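PDB 2OG5: L-asparagine oxygenase from Streptomyces coelicolor, which hydroxylates L-asparagine at carbon 3, using iron(II), 2-oxoglutarate and oxygen, to supply (2S,3S)-3-hydroxyasparagine for the calcium-dependent lipopeptide antibiotic. Local coordinates for residues D221-A226 with A277-E282; L227-F232 with T273-E278; D200-A205 with T317-G322. All blocks are in the same frame, centred on the assembly; numbering follows the deposited sequence.

Contact 1: D221-A226 with A277-E282; sequences DSTVDA and AEALRE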
# COMPACT_ATOMS: atom_id res chain seq x y z
N ASP A 221 -13.33 -4.49 26.80
CA ASP A 221 -14.15 -5.64 26.43
C ASP A 221 -15.37 -5.24 25.59
O ASP A 221 -15.71 -5.93 24.63
CB ASP A 221 -14.62 -6.40 27.68
CG ASP A 221 -13.51 -7.22 28.33
OD1 ASP A 221 -12.45 -7.43 27.70
OD2 ASP A 221 -13.71 -7.67 29.48
N SER A 222 -16.01 -4.14 25.96
CA SER A 222 -17.20 -3.66 25.24
C SER A 222 -16.84 -3.26 23.81
O SER A 222 -17.60 -3.53 22.88
CB SER A 222 -17.86 -2.49 25.99
OG SER A 222 -16.96 -1.42 26.24
N THR A 223 -15.68 -2.62 23.64
CA THR A 223 -15.19 -2.25 22.32
C THR A 223 -14.87 -3.50 21.50
O THR A 223 -15.30 -3.61 20.36
CB THR A 223 -13.99 -1.29 22.40
OG1 THR A 223 -14.47 -0.00 22.81
CG2 THR A 223 -13.28 -1.16 21.06
N VAL A 224 -14.15 -4.45 22.09
CA VAL A 224 -13.81 -5.69 21.38
C VAL A 224 -15.09 -6.42 20.95
O VAL A 224 -15.23 -6.80 19.80
CB VAL A 224 -12.89 -6.61 22.21
CG1 VAL A 224 -12.69 -7.96 21.51
CG2 VAL A 224 -11.55 -5.93 22.45
N ASP A 225 -16.03 -6.59 21.88
CA ASP A 225 -17.32 -7.20 21.54
C ASP A 225 -18.03 -6.47 20.40
O ASP A 225 -18.56 -7.10 19.48
CB ASP A 225 -18.24 -7.24 22.77
CG ASP A 225 -17.84 -8.32 23.78
OD1 ASP A 225 -16.99 -9.18 23.46
OD2 ASP A 225 -18.40 -8.29 24.90
N ALA A 226 -18.03 -5.14 20.43
CA ALA A 226 -18.65 -4.34 19.37
C ALA A 226 -17.99 -4.58 18.01
O ALA A 226 -18.67 -4.73 17.00
CB ALA A 226 -18.62 -2.85 19.73
N ALA A 277 -20.28 3.04 17.27
CA ALA A 277 -19.70 4.38 17.22
C ALA A 277 -18.64 4.57 18.30
O ALA A 277 -17.55 5.09 18.02
CB ALA A 277 -20.79 5.44 17.34
N GLU A 278 -18.94 4.16 19.53
CA GLU A 278 -17.97 4.24 20.63
C GLU A 278 -16.74 3.39 20.33
O GLU A 278 -15.62 3.81 20.62
CB GLU A 278 -18.60 3.79 21.96
CG GLU A 278 -17.68 3.96 23.18
CD GLU A 278 -18.35 3.60 24.48
OE1 GLU A 278 -19.18 4.40 24.97
OE2 GLU A 278 -18.05 2.51 25.03
N ALA A 279 -16.96 2.20 19.78
CA ALA A 279 -15.87 1.26 19.43
C ALA A 279 -14.91 1.86 18.42
O ALA A 279 -13.69 1.72 18.56
CB ALA A 279 -16.45 -0.05 18.90
N LEU A 280 -15.45 2.53 17.40
CA LEU A 280 -14.61 3.20 16.40
C LEU A 280 -13.80 4.34 17.00
O LEU A 280 -12.64 4.55 16.62
CB LEU A 280 -15.45 3.75 15.25
CG LEU A 280 -16.07 2.70 14.32
CD1 LEU A 280 -16.94 3.39 13.28
CD2 LEU A 280 -15.01 1.82 13.65
N ARG A 281 -14.40 5.09 17.93
CA ARG A 281 -13.67 6.16 18.61
C ARG A 281 -12.52 5.59 19.43
O ARG A 281 -11.41 6.12 19.38
CB ARG A 281 -14.62 6.99 19.48
CG ARG A 281 -15.53 7.89 18.66
CD ARG A 281 -16.24 8.92 19.53
NE ARG A 281 -17.20 8.32 20.44
CZ ARG A 281 -18.49 8.11 20.18
NH1 ARG A 281 -19.03 8.44 19.00
NH2 ARG A 281 -19.26 7.55 21.10
N GLU A 282 -12.75 4.50 20.16
CA GLU A 282 -11.68 3.90 20.95
C GLU A 282 -10.60 3.29 20.06
O GLU A 282 -9.40 3.39 20.37
CB GLU A 282 -12.21 2.84 21.93
CG GLU A 282 -11.15 2.45 22.97
CD GLU A 282 -11.57 1.33 23.91
OE1 GLU A 282 -12.78 1.13 24.11
OE2 GLU A 282 -10.66 0.67 24.46
O HOH W 1 -16.97 0.29 24.00

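Contact 2: L227-F232 with T273-E278; sequences LWAPEF and TERAAE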
# COMPACT_ATOMS: atom_id res chain seq x y z
N LEU A 227 -16.66 -4.66 17.98
CA LEU A 227 -15.92 -4.76 16.72
C LEU A 227 -16.12 -6.10 16.02
O LEU A 227 -15.96 -6.21 14.80
CB LEU A 227 -14.43 -4.47 16.94
CG LEU A 227 -14.07 -3.03 17.33
CD1 LEU A 227 -12.61 -2.93 17.77
CD2 LEU A 227 -14.38 -2.05 16.20
N TRP A 228 -16.48 -7.13 16.79
CA TRP A 228 -16.83 -8.45 16.24
C TRP A 228 -18.28 -8.55 15.74
O TRP A 228 -18.64 -9.54 15.09
CB TRP A 228 -16.59 -9.56 17.27
CG TRP A 228 -15.15 -9.91 17.46
CD1 TRP A 228 -14.36 -9.58 18.52
CD2 TRP A 228 -14.32 -10.65 16.56
NE1 TRP A 228 -13.09 -10.06 18.34
CE2 TRP A 228 -13.04 -10.73 17.14
CE3 TRP A 228 -14.53 -11.25 15.32
CZ2 TRP A 228 -11.98 -11.39 16.53
CZ3 TRP A 228 -13.48 -11.92 14.71
CH2 TRP A 228 -12.22 -11.97 15.32
N ALA A 229 -19.10 -7.55 16.04
CA ALA A 229 -20.52 -7.57 15.67
C ALA A 229 -20.72 -6.96 14.28
O ALA A 229 -19.98 -6.06 13.89
CB ALA A 229 -21.35 -6.83 16.71
N PRO A 230 -21.74 -7.44 13.54
CA PRO A 230 -22.01 -6.91 12.21
C PRO A 230 -22.72 -5.56 12.24
O PRO A 230 -23.88 -5.45 11.83
CB PRO A 230 -22.90 -8.00 11.59
CG PRO A 230 -23.64 -8.54 12.74
CD PRO A 230 -22.67 -8.52 13.89
N GLU A 231 -22.03 -4.54 12.74
CA GLU A 231 -22.66 -3.26 13.02
C GLU A 231 -21.90 -2.09 12.39
O GLU A 231 -21.95 -0.96 12.89
CB GLU A 231 -22.81 -3.10 14.53
CG GLU A 231 -23.70 -4.20 15.11
CD GLU A 231 -23.91 -4.10 16.60
OE1 GLU A 231 -23.41 -3.14 17.23
OE2 GLU A 231 -24.59 -4.99 17.15
N PHE A 232 -21.22 -2.37 11.27
CA PHE A 232 -20.43 -1.37 10.57
C PHE A 232 -20.67 -1.46 9.07
O PHE A 232 -20.61 -2.54 8.48
CB PHE A 232 -18.94 -1.57 10.87
CG PHE A 232 -18.63 -1.67 12.33
CD1 PHE A 232 -18.31 -0.53 13.06
CD2 PHE A 232 -18.68 -2.89 12.98
CE1 PHE A 232 -18.01 -0.62 14.42
CE2 PHE A 232 -18.40 -2.99 14.33
CZ PHE A 232 -18.07 -1.85 15.06
N THR A 273 -24.81 1.23 15.13
CA THR A 273 -25.30 1.30 16.51
C THR A 273 -24.43 2.26 17.33
O THR A 273 -23.34 2.63 16.89
CB THR A 273 -25.25 -0.08 17.18
OG1 THR A 273 -23.88 -0.51 17.28
CG2 THR A 273 -26.04 -1.09 16.38
N GLU A 274 -24.89 2.64 18.52
CA GLU A 274 -24.12 3.53 19.38
C GLU A 274 -22.85 2.85 19.91
O GLU A 274 -21.81 3.49 20.00
CB GLU A 274 -24.96 4.07 20.55
CG GLU A 274 -24.19 5.02 21.49
CD GLU A 274 -23.44 6.13 20.75
OE1 GLU A 274 -24.05 6.79 19.88
OE2 GLU A 274 -22.23 6.34 21.03
N ARG A 275 -22.94 1.57 20.27
CA ARG A 275 -21.77 0.86 20.77
C ARG A 275 -20.70 0.77 19.67
O ARG A 275 -19.51 0.87 19.95
CB ARG A 275 -22.12 -0.53 21.33
CG ARG A 275 -22.53 -1.59 20.32
CD ARG A 275 -22.40 -2.97 20.96
NE ARG A 275 -22.86 -4.05 20.10
CZ ARG A 275 -22.71 -5.35 20.38
NH1 ARG A 275 -22.11 -5.74 21.50
NH2 ARG A 275 -23.16 -6.26 19.54
N ALA A 276 -21.15 0.61 18.42
CA ALA A 276 -20.24 0.60 17.26
C ALA A 276 -19.53 1.95 17.12
O ALA A 276 -18.33 1.99 16.87
CB ALA A 276 -21.01 0.27 16.00
N ALA A 277 -20.28 3.04 17.27
CA ALA A 277 -19.70 4.38 17.22
C ALA A 277 -18.64 4.57 18.30
O ALA A 277 -17.55 5.09 18.02
CB ALA A 277 -20.79 5.44 17.34
N GLU A 278 -18.94 4.16 19.53
CA GLU A 278 -17.97 4.24 20.63
C GLU A 278 -16.74 3.39 20.33
O GLU A 278 -15.62 3.81 20.62
CB GLU A 278 -18.60 3.79 21.96
CG GLU A 278 -17.68 3.96 23.18
CD GLU A 278 -18.35 3.60 24.48
OE1 GLU A 278 -19.18 4.40 24.97
OE2 GLU A 278 -18.05 2.51 25.03

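Contact 3: D200-A205 with T317-G322; sequences DPTGRA and TPRYDG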
# COMPACT_ATOMS: atom_id res chain seq x y z
N ASP A 200 9.35 14.20 1.02
CA ASP A 200 8.73 15.50 1.30
C ASP A 200 9.82 16.45 1.79
O ASP A 200 10.33 16.25 2.89
CB ASP A 200 7.67 15.38 2.39
CG ASP A 200 7.22 16.73 2.94
OD1 ASP A 200 7.19 17.74 2.20
OD2 ASP A 200 6.91 16.78 4.15
N PRO A 201 10.15 17.48 1.01
CA PRO A 201 11.23 18.36 1.44
C PRO A 201 10.88 19.23 2.65
O PRO A 201 11.79 19.78 3.27
CB PRO A 201 11.46 19.25 0.21
CG PRO A 201 10.15 19.32 -0.45
CD PRO A 201 9.57 17.93 -0.27
N THR A 202 9.59 19.37 2.95
CA THR A 202 9.15 20.30 3.99
C THR A 202 9.31 19.72 5.40
O THR A 202 9.27 20.48 6.37
CB THR A 202 7.70 20.75 3.81
OG1 THR A 202 6.83 19.67 4.17
CG2 THR A 202 7.41 21.23 2.38
N GLY A 203 9.46 18.40 5.50
CA GLY A 203 9.66 17.74 6.79
C GLY A 203 8.41 17.40 7.59
O GLY A 203 8.52 16.85 8.70
N ARG A 204 7.23 17.73 7.08
CA ARG A 204 5.99 17.52 7.84
C ARG A 204 5.22 16.25 7.48
O ARG A 204 4.43 15.78 8.30
CB ARG A 204 5.06 18.73 7.70
CG ARG A 204 5.56 20.01 8.40
CD ARG A 204 4.49 21.10 8.43
NE ARG A 204 3.30 20.67 9.17
CZ ARG A 204 2.06 21.13 8.99
NH1 ARG A 204 1.78 22.04 8.06
NH2 ARG A 204 1.08 20.64 9.72
N ALA A 205 5.40 15.71 6.27
CA ALA A 205 4.69 14.51 5.85
C ALA A 205 5.36 13.25 6.39
O ALA A 205 6.57 13.08 6.27
CB ALA A 205 4.62 14.44 4.32
N THR A 317 2.23 20.96 3.74
CA THR A 317 1.93 22.05 2.82
C THR A 317 2.77 21.90 1.56
O THR A 317 3.98 22.16 1.60
CB THR A 317 2.21 23.42 3.47
OG1 THR A 317 1.50 23.50 4.71
CG2 THR A 317 1.79 24.56 2.53
N PRO A 318 2.16 21.45 0.45
CA PRO A 318 2.95 21.30 -0.77
C PRO A 318 3.52 22.61 -1.30
O PRO A 318 2.93 23.67 -1.11
CB PRO A 318 1.94 20.72 -1.78
CG PRO A 318 0.90 20.09 -0.95
CD PRO A 318 0.78 20.98 0.26
N ARG A 319 4.67 22.51 -1.96
CA ARG A 319 5.28 23.65 -2.63
C ARG A 319 4.69 23.87 -4.02
O ARG A 319 4.63 25.01 -4.50
CB ARG A 319 6.79 23.44 -2.76
CG ARG A 319 7.53 23.44 -1.43
CD ARG A 319 8.95 23.00 -1.64
NE ARG A 319 9.76 23.13 -0.43
CZ ARG A 319 11.03 22.77 -0.35
NH1 ARG A 319 11.66 22.23 -1.39
NH2 ARG A 319 11.68 22.93 0.80
N TYR A 320 4.31 22.78 -4.68
CA TYR A 320 3.85 22.79 -6.08
C TYR A 320 4.86 23.46 -7.02
O TYR A 320 4.49 24.26 -7.89
CB TYR A 320 2.45 23.43 -6.20
CG TYR A 320 1.36 22.73 -5.41
CD1 TYR A 320 1.15 21.35 -5.53
CD2 TYR A 320 0.52 23.44 -4.57
CE1 TYR A 320 0.15 20.72 -4.82
CE2 TYR A 320 -0.50 22.82 -3.86
CZ TYR A 320 -0.68 21.45 -3.99
OH TYR A 320 -1.69 20.83 -3.29
N ASP A 321 6.13 23.13 -6.84
CA ASP A 321 7.22 23.66 -7.66
C ASP A 321 8.04 22.53 -8.31
O ASP A 321 9.14 22.78 -8.81
CB ASP A 321 8.12 24.56 -6.83
CG ASP A 321 8.84 23.81 -5.71
OD1 ASP A 321 8.58 22.60 -5.52
OD2 ASP A 321 9.67 24.45 -5.03
N GLY A 322 7.52 21.31 -8.24
CA GLY A 322 8.18 20.14 -8.83
C GLY A 322 9.10 19.39 -7.88
O GLY A 322 9.72 18.40 -8.28
O HOH W 2 4.70 21.11 5.12
O HOH W 3 3.26 24.21 6.89

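Contact 1: D221-A226 with A277-E282
This is a helix-helix crossing in which Thr223 and Ala226 of helix 221-227 meet Ala279 and Glu282 of helix 274-290. The short helical segments cross at -111°, with axes 8.7 Å apart. Small residues allow this approach: the methyl groups meet where Ala226 CB lies 3.6 Å from Ala279 CB. Thr223 adds a second methyl beside them, its CG2 4.0 Å from Ala279 CB. That branch lies anti to the backbone N (OG1 chi1 -73°), which puts OG1 beside the N and turns it to the polar side of the crossing.

There the hydroxyl donates a hydrogen bond to the carboxylate of Glu282, whose extended chain reaches across to it. The modelled separation of Thr223 OG1 and Glu282 OE1, 2.4 Å, is very short and its exact value is doubtful. Glu282 OE1 is also hydrogen-bonded to Ser220, just before the first helix. Thr223 and Ser220 thus both bond to OE1, near the start of that helix.

A water bridges the two helices beside this bond. It donates to Thr223 OG1 and to Glu278 OE2, the latter at 2.7 Å, and is hydrogen-bonded to Ser222 OG at 2.8 Å.

Contact 2: L227-F232 with T273-E278
The guanidinium of Arg275 takes the carboxylate of Glu231 at its edge, in a side-on salt bridge through two nitrogens. Arg275 NH2 donates to Glu231 OE2 at 3.1 Å, nearly straight at 167°, and OE2 lies in the guanidinium plane. Arg275 NE donates to Glu231 OE1, also at 3.1 Å but more bent at 155°, and OE1 is tilted out of that plane. The two groups are not coplanar: their planes stand 49° apart. Ala229 CB approaches the guanidinium obliquely, 3.4 Å from Arg275 NH2. The Phe232 ring also meets its partner obliquely, with CE1 3.5 Å from Ala276 CB.

Glu231 OE1 has a second donor. Thr273 OG1 donates to Glu231 OE1 at 2.7 Å, from above the carboxylate plane. Thr273 and the NE of Arg275 reach this oxygen from opposite faces of the carboxylate. NE comes on the syn side. The extended glutamate side chain crosses those of Thr273 and Arg275 at about a right angle.

Thr273 is the N-cap of helix 274-290. Its chi1 turns OG1 back over the first turn, where Thr273 OG1 accepts a capping bond from Ala276 N at 3.2 Å. The same hydroxyl therefore caps the helix and binds Glu231. Next to this, an inverse gamma turn centred on Pro230 leads the chain into Glu231, whose backbone also bonds to Val272.

The contact joins the loop after helix 221-227 to the first turn of helix 274-290. Its chemistry is a carboxylate held at both oxygens, with its rotation fixed by three donors. A negative group at the amino end of a helix, paired with an arginine of the first turn, would be expected to interact favourably with the helix dipole.

Contact 3: D200-A205 with T317-G322
Pro201 and Arg319 meet where two loops of the jelly-roll fold come together, the one between strands 191-196 and 207-211 and the one between strands 309-313 and 326-333. The CB-CG edge of the proline lies over one face of the guanidinium, displaced toward NH1. Pro201 CB and CG are each 3.4 Å from Arg319 NH1. The arginine chain, extended from CG to NE, runs past the proline in the opposite direction. Thr202 adds its methyl, with CG2 3.6 Å from the carbonyl oxygen of Thr317.

No direct hydrogen bond joins the two segments, but two waters bridge them. One donates to Thr202 OG1 and accepts from Thr317 N. The other accepts from Arg204 NH1 and is hydrogen-bonded to Thr317 OG1.

Asp200 holds the first loop with both carboxylate oxygens. It opens a type I beta turn to Gly203, and it also forms an Asx turn, with Thr202 N donating to Asp200 OD1 at 3.0 Å. The hydroxyl of Thr202 is placed between the backbone N and the carbonyl carbon, chi1 74°. From there Thr202 OG1 donates to the syn lone pair of Asp200 OD1 at 2.8 Å. Ala205 N donates to Asp200 OD2, also at 2.8 Å.

The main polar partner of Arg204 is elsewhere: its NH2 forms a salt bridge with Glu315. The Pro201 side chain lies about 5 Å from that of Arg325, which binds 2-oxoglutarate; this places the contact close to the probable cosubstrate pocket. Arg319 is held by Asp324 through its backbone N and, at its far end, by a hydrogen bond between NH1 and Thr323 OG1.

Contacts 1 and 2 are neighbours, with centres 7 Å apart, and both use helix 274-290. They share Ala277 and Glu278. They also touch directly: Arg281 NH2 makes a 3.2 Å salt bridge to Glu274 OE2, and Leu280 CG packs 3.9 Å from Phe232 CE1. Together they fasten helix 221-227 and the loop after it to one helix, away from the metal and substrate sites. Contact 3 is separate. Its centre lies 36 Å from that of contact 1 and 38 Å from that of contact 2. It alone lies near a functional residue, Arg325. In sequence, contacts 1 and 2 both fall between the two loops that contact 3 joins.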